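Side-chain contacts in PA0821 (Pseudomonas aeruginosa, PDB 7DRG), which is probably the immunity protein that neutralises a putative VRR-NUC domain-containing nuclease effector of the type VI secretion system: residues K47-P52 against D142-E147; G101-D104 against H108-F111. All coordinates share one frame; numbering follows the deposited sequence.

Contact 1: K47-P52 against D142-E147; sequences KKAHTP and DLSVLE
Ala49 and Ser144 make the tight, buried end of this contact: the methyl CB of Ala49 points at the strand and lies 3.3 Å from Ser144 OG and 3.7 Å from Ser144 CB. With its first torsion at -62°, Ser144 turns OG away from its own carbonyl carbon, and the hydroxyl is shared between the Lys132 backbone N, which donates to it, and an ordered water (water 2), whose oxygen is 2.6 Å from Ser144 OG. That water accepts from Ala49 N and donates to Asp142 O, while a second one (water 1) connects Lys48 N with the same carbonyl oxygen. Polar backbone atoms of both segments are therefore joined through solvent where no direct bond links them. Residues 47-52 follow strand 34-46, and residues 142-147 hold the first part of its antiparallel partner, strand 144-151. Ser144 is still backbone-bonded to Phe46, and the two waters lie beyond that pair, between Lys48, Ala49 and Asp142. Beyond strand 34-46 the chain makes a type I turn from Lys48 to Thr51, in which Lys48 O accepts from both Thr51 N and, at 2.8 Å, Thr51 OG1; Thr51 is the N-cap of helix 52-69. The looser side belongs to Lys47 and Asp142, both partly exposed. The lysine chain, extended beyond CG, passes across the aspartate at a slant, its CG 3.6 Å from Asp142 O and 4.0 Å from Leu143 CD1. Its NZ then forms a salt bridge with Asp142 OD2 at 3.1 Å, arriving from above the carboxylate plane, 41° out of it, so the charges pair without a flat, in-plane bond. Asp142 also rests on Ala137 of helix 134-139, and Lys47 touches Glu176.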
# COMPACT_ATOMS: atom_id res chain seq x y z
N LYS B 47 -16.09 27.50 15.30
CA LYS B 47 -17.50 27.66 15.65
C LYS B 47 -18.03 29.02 15.21
O LYS B 47 -17.29 29.89 14.75
CB LYS B 47 -17.71 27.45 17.16
CG LYS B 47 -17.37 26.03 17.60
CD LYS B 47 -17.80 25.73 19.02
CE LYS B 47 -17.39 24.33 19.44
NZ LYS B 47 -17.89 24.00 20.80
N LYS B 48 -19.36 29.16 15.35
CA LYS B 48 -20.10 30.39 15.08
C LYS B 48 -20.11 30.77 13.60
O LYS B 48 -20.23 31.95 13.26
CB LYS B 48 -19.57 31.55 15.93
CG LYS B 48 -19.65 31.27 17.42
CD LYS B 48 -19.04 32.40 18.22
CE LYS B 48 -20.09 33.22 18.91
NZ LYS B 48 -19.53 34.50 19.43
N ALA B 49 -20.02 29.77 12.72
CA ALA B 49 -20.07 30.04 11.29
C ALA B 49 -21.40 30.65 10.86
O ALA B 49 -21.47 31.24 9.78
CB ALA B 49 -19.84 28.75 10.50
N HIS B 50 -22.44 30.51 11.68
CA HIS B 50 -23.75 31.10 11.38
C HIS B 50 -23.82 32.60 11.66
O HIS B 50 -24.84 33.21 11.35
CB HIS B 50 -24.84 30.38 12.18
CG HIS B 50 -24.65 30.48 13.67
ND1 HIS B 50 -23.83 29.63 14.37
CD2 HIS B 50 -25.19 31.33 14.58
CE1 HIS B 50 -23.86 29.95 15.66
NE2 HIS B 50 -24.69 30.97 15.81
N THR B 51 -22.76 33.20 12.23
CA THR B 51 -22.85 34.61 12.62
C THR B 51 -22.23 35.52 11.56
O THR B 51 -21.31 35.12 10.84
CB THR B 51 -22.15 34.85 13.96
OG1 THR B 51 -20.74 34.62 13.84
CG2 THR B 51 -22.72 33.95 15.04
N PRO B 52 -22.70 36.76 11.46
CA PRO B 52 -22.17 37.65 10.42
C PRO B 52 -20.69 37.96 10.55
O PRO B 52 -20.01 38.05 9.52
CB PRO B 52 -23.03 38.92 10.58
CG PRO B 52 -24.29 38.43 11.18
CD PRO B 52 -23.90 37.32 12.11
N ASP B 142 -22.36 21.98 16.33
CA ASP B 142 -21.90 23.37 16.28
C ASP B 142 -20.53 23.57 15.64
O ASP B 142 -20.05 24.70 15.59
CB ASP B 142 -21.90 23.97 17.69
CG ASP B 142 -20.95 23.25 18.65
OD1 ASP B 142 -20.32 22.26 18.25
OD2 ASP B 142 -20.83 23.71 19.81
N LEU B 143 -19.89 22.52 15.13
CA LEU B 143 -18.52 22.62 14.66
C LEU B 143 -18.50 22.70 13.13
O LEU B 143 -19.01 21.80 12.45
CB LEU B 143 -17.70 21.42 15.15
CG LEU B 143 -16.18 21.58 15.02
CD1 LEU B 143 -15.72 22.81 15.80
CD2 LEU B 143 -15.51 20.31 15.53
N SER B 144 -17.93 23.77 12.61
CA SER B 144 -17.76 23.98 11.18
C SER B 144 -16.31 23.76 10.77
O SER B 144 -15.42 23.60 11.62
CB SER B 144 -18.23 25.39 10.79
OG SER B 144 -19.62 25.56 11.09
N VAL B 145 -16.06 23.73 9.46
CA VAL B 145 -14.74 23.37 8.94
C VAL B 145 -14.39 24.29 7.79
O VAL B 145 -15.21 24.52 6.90
CB VAL B 145 -14.69 21.90 8.47
CG1 VAL B 145 -13.36 21.60 7.80
CG2 VAL B 145 -14.94 20.94 9.63
N LEU B 146 -13.15 24.79 7.79
CA LEU B 146 -12.54 25.41 6.63
C LEU B 146 -11.34 24.56 6.23
O LEU B 146 -10.46 24.31 7.07
CB LEU B 146 -12.08 26.84 6.92
CG LEU B 146 -11.22 27.49 5.83
CD1 LEU B 146 -11.98 27.61 4.51
CD2 LEU B 146 -10.74 28.87 6.27
N GLU B 147 -11.29 24.14 4.97
CA GLU B 147 -10.13 23.44 4.43
C GLU B 147 -9.63 24.18 3.21
O GLU B 147 -10.43 24.65 2.40
CB GLU B 147 -10.45 21.99 4.04
CG GLU B 147 -10.77 21.07 5.17
CD GLU B 147 -10.57 19.62 4.77
OE1 GLU B 147 -9.65 18.99 5.31
OE2 GLU B 147 -11.31 19.12 3.89
O HOH W 1 -21.21 27.29 16.40
O HOH W 2 -20.10 26.66 13.41

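Contact 2: G101-D104 against H108-F111; sequences GAMD and HLSF
Selenomethionine Met103 reaches across from the loop to the strand and meets Phe111 at the rim of its ring. The selenium lies 5.2 Å from the centroid of the Phe111 ring and 76° off the ring normal, which places it near the ring plane, beside the edge. Its nearest ring atom is CZ of Phe111, at 3.9 Å, so the far end of the phenyl group takes the contact. The two side chains run in opposite directions and slide past one another: Met103 extends from its backbone toward the strand, and Phe111 extends from the strand toward the loop. Two torsions explain the reach of Met103. Chi2 at 177° keeps the chain straight as far as SE, and chi3 at 104° then bends the terminal methyl aside. This bend carries CE to 3.3 Å from His108 O, a close approach of a methyl to a carbonyl oxygen. Leu109 adds an apolar neighbour through CD2, 4.2 Å from SE of Met103, although its CB does not point at the loop. The selenium thus has the leucine methyl and the phenyl edge as neighbours, while the methyl beyond it turns toward the start of the strand. His108 contributes through its backbone; its side chain leaves the backbone away from the loop, ND1 donates a hydrogen bond to Gly131 O, and the ring meets Tyr130 edge-to-face. Around the cluster, Leu96 and Met99 of helix 96-101 touch Phe111, Met100 touches Leu109, and Arg55 of helix 52-69 touches both Met103 and Leu109. Selenium beside the ring edge makes this a Met-aromatic contact, with selenium in place of sulfur, here packing the loop that follows helix 96-101 against the beginning of strand 109-114.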
# COMPACT_ATOMS: atom_id res chain seq x y z
N GLY B 101 -24.26 37.24 1.52
CA GLY B 101 -25.23 38.27 1.85
C GLY B 101 -26.67 37.87 1.61
O GLY B 101 -27.58 38.48 2.18
N ALA B 102 -26.89 36.87 0.76
CA ALA B 102 -28.22 36.33 0.53
C ALA B 102 -28.63 35.31 1.59
O ALA B 102 -29.70 34.69 1.46
CB ALA B 102 -28.30 35.69 -0.86
N MSE B 103 -27.81 35.11 2.62
CA MSE B 103 -28.05 34.06 3.60
C MSE B 103 -28.20 34.63 5.00
O MSE B 103 -27.66 35.69 5.31
CB MSE B 103 -26.90 33.05 3.55
CG MSE B 103 -26.67 32.51 2.16
SE MSE B 103 -25.15 31.29 2.08
CE MSE B 103 -26.12 29.60 1.96
N ASP B 104 -28.96 33.93 5.84
CA ASP B 104 -29.07 34.31 7.24
C ASP B 104 -28.52 33.18 8.11
O ASP B 104 -27.94 32.21 7.62
CB ASP B 104 -30.52 34.68 7.59
CG ASP B 104 -31.52 33.54 7.35
OD1 ASP B 104 -31.13 32.36 7.31
OD2 ASP B 104 -32.72 33.86 7.17
N HIS B 108 -27.12 26.96 5.68
CA HIS B 108 -25.90 26.16 5.77
C HIS B 108 -24.86 26.71 4.81
O HIS B 108 -25.14 26.91 3.63
CB HIS B 108 -26.23 24.69 5.46
CG HIS B 108 -25.04 23.84 5.15
ND1 HIS B 108 -24.01 23.61 6.04
CD2 HIS B 108 -24.73 23.12 4.04
CE1 HIS B 108 -23.12 22.81 5.49
NE2 HIS B 108 -23.53 22.50 4.28
N LEU B 109 -23.66 26.98 5.32
CA LEU B 109 -22.59 27.43 4.44
C LEU B 109 -22.02 26.24 3.70
O LEU B 109 -21.56 25.28 4.32
CB LEU B 109 -21.48 28.12 5.23
CG LEU B 109 -21.87 29.27 6.14
CD1 LEU B 109 -20.63 30.04 6.50
CD2 LEU B 109 -22.91 30.13 5.46
N SER B 110 -22.02 26.31 2.37
CA SER B 110 -21.45 25.22 1.56
C SER B 110 -20.80 25.86 0.33
O SER B 110 -21.51 26.31 -0.58
CB SER B 110 -22.52 24.21 1.16
OG SER B 110 -21.97 23.16 0.38
N PHE B 111 -19.47 25.92 0.33
CA PHE B 111 -18.72 26.53 -0.77
C PHE B 111 -17.43 25.75 -0.94
O PHE B 111 -16.61 25.73 -0.02
CB PHE B 111 -18.40 28.00 -0.51
CG PHE B 111 -19.61 28.86 -0.30
CD1 PHE B 111 -20.30 29.38 -1.38
CD2 PHE B 111 -20.05 29.17 0.98
CE1 PHE B 111 -21.41 30.18 -1.20
CE2 PHE B 111 -21.16 29.97 1.18
CZ PHE B 111 -21.84 30.47 0.09

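Contact 1, its centre about 16 Å from the centre of the chain, is the more buried, with three buried residues among its five; contact 2, its centre about 23 Å from that point, is partly buried and nearer the surface. Their centres are about 11 Å apart, and they touch directly where Ala49 O packs 3.6 Å from Leu109 CD1. Arg55 also joins them: its NE hydrogen-bonds to Ala49 O and its NH2 to Asp104 O. Strands 144-151 and 109-114 both pair antiparallel with strand 126-131, and along the chain contact 2 falls inside the loop that contact 1 closes. Chemistry separates them: contact 1 combines a salt bridge with bridging waters, while contact 2 relies on selenium, methyl and aromatic packing.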